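Acyl-coenzyme A oxidase acox-1.2 (Caenorhabditis elegans, PDB 5K3J) catalyses the FAD-dependent desaturation of ascaroside-CoA thioesters with five-carbon omega side chains, the first step of their peroxisomal beta-oxidation, passing electrons to oxygen to give hydrogen peroxide. Local coordinates at residues Asn3-Arg7 / Glu17-Ala21; Gln300-His306 / Val421-Ala425; Leu191-Cys195 / Ala245-Gly249. All coordinates share one frame; numbering follows the deposited sequence.

In the fold
Three contacts sample different levels of the acyl-CoA oxidase fold. Along the chain they follow one another without interleaving: contact 1 closes first, then contact 3, and contact 2 comes last. Contact 1 ties the N-terminal residues to helix 12-18 at the periphery, its centre about 24 Å from that of contact 2 and about 42 Å from that of contact 3. Contact 2 joins helices 287-315 and 418-426 near the centre of the subunit, within the C-alpha1 domain. Contact 3 belongs to the beta region, about 22 Å from contact 2 between centres. Contacts 2 and 3 both reach the second subunit and lie near bound flavin and substrate; contact 1 lies away from those sites.

Contact 1. Residues Asn3-Arg7 / Glu17-Ala21; sequences NRSIR and ERRMA
N3 begins the packing against R18 and A21. Its CB lies 3.8 Å from the A21 methyl CB, while its CG, set anti to the backbone N (chi1 -162°), comes within 3.5 Å of R18 CB. Through these two carbons N3 rests over the extended aliphatic chain of R18. S5 follows at the far end of the same arginine: its CB stands 4.3 Å above the guanidinium plane, over the centre, and its carbonyl oxygen also sits over a face, too poorly angled to bond. R18 instead forms salt bridges through NE with D606 and through NH1 with D10, and its NH2 donates a hydrogen bond to R622 O. I6 closes the account. Its CG1 runs alongside R18 in the opposite sense, 3.6 Å from R18 CB, and its CD1 lies over one face of the R19 guanidinium, 3.7 Å from R19 NH1; bends at chi2 and chi3 carry the R19 chain back to this methyl. Type I beta turns at N3-I6 and R18-A21 present these groups to each other. The result is a chain terminus folded back on its first helix, 12-18, around a buried arginine, with helix 601-606 packed alongside.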
# COMPACT_ATOMS: atom_id res chain seq x y z
N ASN A 3 8.34 31.98 7.95
CA ASN A 3 8.21 30.59 8.39
C ASN A 3 8.10 30.52 9.91
O ASN A 3 9.10 30.63 10.62
CB ASN A 3 9.40 29.76 7.91
CG ASN A 3 9.13 28.27 7.95
OD1 ASN A 3 8.77 27.66 6.94
ND2 ASN A 3 9.30 27.67 9.12
N ARG A 4 6.88 30.33 10.41
CA ARG A 4 6.63 30.40 11.85
C ARG A 4 7.07 29.13 12.59
O ARG A 4 6.95 29.05 13.81
CB ARG A 4 5.14 30.66 12.10
CG ARG A 4 4.87 31.68 13.20
CD ARG A 4 5.40 33.06 12.83
NE ARG A 4 4.43 33.85 12.07
CZ ARG A 4 4.64 35.10 11.68
NH1 ARG A 4 3.70 35.75 10.99
NH2 ARG A 4 5.77 35.72 11.97
N SER A 5 7.57 28.14 11.85
CA SER A 5 7.97 26.87 12.43
C SER A 5 9.46 26.84 12.77
O SER A 5 10.00 25.80 13.15
CB SER A 5 7.62 25.72 11.48
OG SER A 5 6.25 25.78 11.10
N ILE A 6 10.11 27.99 12.63
CA ILE A 6 11.51 28.16 13.00
C ILE A 6 11.67 28.30 14.51
O ILE A 6 10.96 29.09 15.14
CB ILE A 6 12.12 29.39 12.31
CG1 ILE A 6 12.16 29.20 10.79
CG2 ILE A 6 13.50 29.69 12.86
CD1 ILE A 6 12.45 30.47 10.02
N ARG A 7 12.58 27.53 15.10
CA ARG A 7 12.83 27.59 16.54
C ARG A 7 14.33 27.55 16.85
O ARG A 7 15.14 27.28 15.96
CB ARG A 7 12.13 26.43 17.26
CG ARG A 7 10.64 26.31 16.98
CD ARG A 7 9.82 27.30 17.78
NE ARG A 7 8.44 27.35 17.30
CZ ARG A 7 7.44 27.91 17.96
NH1 ARG A 7 6.22 27.91 17.44
NH2 ARG A 7 7.65 28.47 19.15
N GLU A 17 16.33 25.79 5.09
CA GLU A 17 15.20 25.50 4.22
C GLU A 17 14.02 26.42 4.53
O GLU A 17 13.25 26.78 3.64
CB GLU A 17 14.77 24.04 4.36
CG GLU A 17 15.75 23.04 3.77
CD GLU A 17 15.74 23.02 2.25
OE1 GLU A 17 14.74 23.50 1.65
OE2 GLU A 17 16.72 22.53 1.65
N ARG A 18 13.89 26.80 5.80
CA ARG A 18 12.78 27.62 6.25
C ARG A 18 13.08 29.11 6.08
O ARG A 18 12.17 29.93 6.04
CB ARG A 18 12.45 27.31 7.71
CG ARG A 18 11.86 25.93 7.91
CD ARG A 18 11.85 25.52 9.38
NE ARG A 18 11.22 24.21 9.55
CZ ARG A 18 11.22 23.52 10.68
NH1 ARG A 18 11.83 23.99 11.76
NH2 ARG A 18 10.61 22.34 10.74
N ARG A 19 14.36 29.44 5.97
CA ARG A 19 14.78 30.81 5.70
C ARG A 19 14.40 31.18 4.26
O ARG A 19 14.40 32.35 3.89
CB ARG A 19 16.28 30.97 5.93
CG ARG A 19 16.68 32.26 6.64
CD ARG A 19 16.71 32.07 8.15
NE ARG A 19 15.56 32.68 8.81
CZ ARG A 19 15.52 32.96 10.11
NH1 ARG A 19 14.44 33.51 10.64
NH2 ARG A 19 16.57 32.70 10.88
N MET A 20 14.08 30.16 3.46
CA MET A 20 13.73 30.34 2.06
C MET A 20 12.23 30.57 1.87
O MET A 20 11.74 30.56 0.74
CB MET A 20 14.16 29.13 1.23
CG MET A 20 15.61 28.71 1.42
SD MET A 20 16.08 27.26 0.46
CE MET A 20 16.40 27.99 -1.15
N ALA A 21 11.50 30.76 2.97
CA ALA A 21 10.05 30.92 2.90
C ALA A 21 9.65 32.22 2.20
O ALA A 21 10.09 33.30 2.59
CB ALA A 21 9.45 30.87 4.30

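Contact 2. Residues Gln300-His306 / Val421-Ala425; sequences QGLFLAH and VYGIA
Q300 and A425 supply the polar link between the nearly antiparallel segments 300-306 and 421-425, on helices 287-315 and 418-426. The amide NE2 of Q300 donates to the main-chain O of A425 at 2.9 Å, with a fairly straight N-H...O angle of 158°. The acceptor lies close to the Q300 amide plane, while the donor comes in to the side of the carbonyl (C=O...N 118°) and tilted from its plane. A bend at chi2 brings the amide across to the neighbouring helix, where OE1 also rests 3.6 Å from A425 CB.

Aromatic contact is made by H306 with V421. The V421 CG2 methyl stands 4.1 Å from the centroid of the imidazole, almost on its normal, a CH-pi contact over the face.

Apolar packing centres on F303. A425 CB nestles 3.4 Å from F303 CD2, and I424 CG2 approaches F303 CZ at 3.8 Å, the two side chains crossing at about a right angle. V421, with CG1 anti to its backbone N (chi1 178°), divides its methyls: CG1 meets F303 CB at 4.0 Å, and CG2 serves H306. Y106 packs edge-to-face with F303. The side chain of F303 is about 5 Å from the bound ascaroside-CoA and about 4 Å from that of E299, which matters for substrate specificity.

The chemistry implies a buried, largely apolar interface joined by one side-chain-to-backbone bond, its polar groups satisfied: the A425 carbonyl by Q300, H306 NE2 by L615 O and H306 ND1 by the Y106 hydroxyl. The carbonyl partner is consistent with a proton on NE2.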
# COMPACT_ATOMS: atom_id res chain seq x y z
N GLN A 300 -8.70 12.78 3.68
CA GLN A 300 -7.71 12.10 2.86
C GLN A 300 -6.83 13.14 2.18
O GLN A 300 -5.93 12.80 1.42
CB GLN A 300 -8.37 11.18 1.83
CG GLN A 300 -9.19 10.04 2.40
CD GLN A 300 -8.37 8.80 2.64
OE1 GLN A 300 -7.35 8.58 2.00
NE2 GLN A 300 -8.83 7.97 3.57
N GLY A 301 -7.09 14.41 2.49
CA GLY A 301 -6.19 15.48 2.11
C GLY A 301 -5.17 15.73 3.21
O GLY A 301 -4.03 16.11 2.94
N LEU A 302 -5.57 15.46 4.46
CA LEU A 302 -4.72 15.75 5.61
C LEU A 302 -3.74 14.62 5.97
O LEU A 302 -2.59 14.90 6.29
CB LEU A 302 -5.59 16.10 6.83
CG LEU A 302 -6.26 17.48 6.74
CD1 LEU A 302 -7.28 17.68 7.85
CD2 LEU A 302 -5.21 18.58 6.77
N PHE A 303 -4.20 13.37 5.92
CA PHE A 303 -3.31 12.21 6.04
C PHE A 303 -2.12 12.34 5.10
O PHE A 303 -0.97 12.12 5.47
CB PHE A 303 -4.05 10.92 5.70
CG PHE A 303 -5.04 10.46 6.73
CD1 PHE A 303 -4.73 10.45 8.08
CD2 PHE A 303 -6.28 10.01 6.32
CE1 PHE A 303 -5.66 10.00 9.01
CE2 PHE A 303 -7.21 9.56 7.24
CZ PHE A 303 -6.90 9.56 8.59
N LEU A 304 -2.43 12.69 3.85
CA LEU A 304 -1.45 12.83 2.79
C LEU A 304 -0.48 13.96 3.11
O LEU A 304 0.72 13.83 2.89
CB LEU A 304 -2.14 13.08 1.45
CG LEU A 304 -1.26 13.16 0.20
CD1 LEU A 304 -0.31 11.98 0.18
CD2 LEU A 304 -2.14 13.16 -1.04
N ALA A 305 -1.01 15.06 3.62
CA ALA A 305 -0.17 16.15 4.07
C ALA A 305 0.75 15.68 5.20
O ALA A 305 1.93 16.02 5.24
CB ALA A 305 -1.02 17.32 4.53
N HIS A 306 0.19 14.88 6.10
CA HIS A 306 0.93 14.28 7.21
C HIS A 306 2.11 13.47 6.69
O HIS A 306 3.23 13.59 7.20
CB HIS A 306 -0.03 13.41 8.04
CG HIS A 306 0.59 12.81 9.27
ND1 HIS A 306 -0.15 12.54 10.40
CD2 HIS A 306 1.85 12.40 9.54
CE1 HIS A 306 0.63 12.01 11.32
NE2 HIS A 306 1.85 11.91 10.82
N VAL A 421 0.06 5.59 8.70
CA VAL A 421 -0.76 6.53 7.96
C VAL A 421 -1.29 5.91 6.68
O VAL A 421 -2.43 6.16 6.28
CB VAL A 421 0.03 7.81 7.63
CG1 VAL A 421 -0.82 8.77 6.80
CG2 VAL A 421 0.51 8.48 8.90
N TYR A 422 -0.47 5.10 6.04
CA TYR A 422 -0.92 4.42 4.84
C TYR A 422 -2.01 3.42 5.20
O TYR A 422 -3.10 3.44 4.63
CB TYR A 422 0.20 3.70 4.11
CG TYR A 422 -0.31 2.94 2.92
CD1 TYR A 422 -0.70 3.60 1.77
CD2 TYR A 422 -0.47 1.56 2.97
CE1 TYR A 422 -1.21 2.92 0.69
CE2 TYR A 422 -0.97 0.86 1.89
CZ TYR A 422 -1.34 1.55 0.75
OH TYR A 422 -1.85 0.89 -0.34
N GLY A 423 -1.71 2.54 6.16
CA GLY A 423 -2.65 1.52 6.59
C GLY A 423 -4.00 2.07 7.01
O GLY A 423 -5.04 1.52 6.68
N ILE A 424 -3.97 3.19 7.73
CA ILE A 424 -5.19 3.84 8.21
C ILE A 424 -6.04 4.39 7.06
O ILE A 424 -7.20 4.00 6.90
CB ILE A 424 -4.86 4.98 9.19
CG1 ILE A 424 -4.41 4.42 10.54
CG2 ILE A 424 -6.05 5.89 9.38
CD1 ILE A 424 -5.46 3.56 11.22
N ALA A 425 -5.46 5.27 6.26
CA ALA A 425 -6.20 5.99 5.23
C ALA A 425 -6.67 5.10 4.09
O ALA A 425 -7.76 5.28 3.56
CB ALA A 425 -5.36 7.13 4.69

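Contact 3. Residues Leu191-Cys195 / Ala245-Gly249; sequences LGKSC and AADNG
The carboxylate oxygen OD2 of D247 is gripped by two successive backbone amides of the facing loop. K193 N donates to D247 OD2 at 2.7 Å, approaching from above the carboxylate plane, 40° out of it. S194 N adds a weak bond to the same OD2, 3.1 Å long. The other oxygen is taken by the S194 hydroxyl, whose OG donates to D247 OD1 at 2.7 Å on its syn side, somewhat out of the carboxylate plane. With both oxygens engaged, and S194 binding through its amide and its hydroxyl, the carboxylate has little freedom to rotate. The D247 CG lies between its own backbone N and carbonyl carbon (chi1 58°), a torsion that turns the group into the loop. An asparagine here has one carboxylate oxygen fewer and would probably leave either the backbone amides or the S194 hydroxyl without its mate, relaxing the grip on the loop.

Carbon atoms of both segments close in around these bonds. K193 CB lies 3.3 Å from D247 OD2, but the lysine chain then leads away, and its NZ bonds to A642 O of the second subunit. L639 of that subunit packs on both K193 and D247. At the other end, L191 CD2 reaches 3.5 Å from G249 O. Between them G192 and G249 meet backbone to backbone, their CA atoms 3.6 Å apart.

Strand 248-253 is the middle strand of a three-stranded antiparallel sheet, paired with 185-189, from which the loop leads out. This is a loop-to-strand junction in the beta domain characteristic of acyl-CoA oxidases and dehydrogenases, next to G189, part of the FAD site shared between the subunits, the side chain of L191 about 7 Å from a bound FAD.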
# COMPACT_ATOMS: atom_id res chain seq x y z
N LEU A 191 -18.23 -1.94 18.02
CA LEU A 191 -19.33 -2.89 18.21
C LEU A 191 -18.96 -4.02 19.16
O LEU A 191 -19.73 -4.38 20.05
CB LEU A 191 -19.80 -3.46 16.87
CG LEU A 191 -20.86 -4.57 16.95
CD1 LEU A 191 -22.08 -4.11 17.73
CD2 LEU A 191 -21.26 -5.03 15.56
N GLY A 192 -17.77 -4.58 18.97
CA GLY A 192 -17.34 -5.73 19.73
C GLY A 192 -17.13 -5.53 21.22
O GLY A 192 -17.58 -6.35 22.02
N LYS A 193 -16.46 -4.45 21.61
CA LYS A 193 -16.00 -4.32 22.99
C LYS A 193 -16.37 -3.02 23.71
O LYS A 193 -16.51 -3.01 24.93
CB LYS A 193 -14.48 -4.49 23.03
CG LYS A 193 -14.02 -5.89 22.65
CD LYS A 193 -14.74 -6.92 23.50
CE LYS A 193 -14.20 -8.32 23.25
NZ LYS A 193 -14.82 -9.33 24.15
N SER A 194 -16.53 -1.93 22.96
CA SER A 194 -16.65 -0.61 23.57
C SER A 194 -18.08 -0.15 23.79
O SER A 194 -18.46 0.19 24.91
CB SER A 194 -15.89 0.42 22.73
OG SER A 194 -14.50 0.19 22.80
N CYS A 195 -18.88 -0.13 22.73
CA CYS A 195 -20.22 0.43 22.80
C CYS A 195 -21.15 -0.41 23.67
O CYS A 195 -20.95 -1.62 23.84
CB CYS A 195 -20.83 0.57 21.40
SG CYS A 195 -21.53 -0.96 20.74
N ALA A 245 -6.12 -0.12 17.29
CA ALA A 245 -6.38 0.36 18.64
C ALA A 245 -7.89 0.42 18.84
O ALA A 245 -8.39 0.55 19.95
CB ALA A 245 -5.73 1.72 18.89
N ALA A 246 -8.60 0.32 17.72
CA ALA A 246 -10.06 0.25 17.74
C ALA A 246 -10.53 -1.20 17.81
O ALA A 246 -9.81 -2.11 17.39
CB ALA A 246 -10.63 0.94 16.52
N ASP A 247 -11.72 -1.41 18.33
CA ASP A 247 -12.32 -2.73 18.30
C ASP A 247 -13.48 -2.73 17.31
O ASP A 247 -14.54 -2.16 17.56
CB ASP A 247 -12.78 -3.18 19.69
CG ASP A 247 -13.79 -2.23 20.31
OD1 ASP A 247 -13.38 -1.14 20.78
OD2 ASP A 247 -14.99 -2.57 20.34
N ASN A 248 -13.25 -3.33 16.15
CA ASN A 248 -14.32 -3.55 15.20
C ASN A 248 -14.93 -4.91 15.48
O ASN A 248 -14.22 -5.91 15.55
CB ASN A 248 -13.80 -3.43 13.77
CG ASN A 248 -13.16 -2.08 13.50
OD1 ASN A 248 -12.03 -1.82 13.89
ND2 ASN A 248 -13.90 -1.20 12.83
N GLY A 249 -16.24 -4.95 15.66
CA GLY A 249 -16.87 -6.15 16.18
C GLY A 249 -17.94 -6.80 15.33
O GLY A 249 -18.26 -6.33 14.24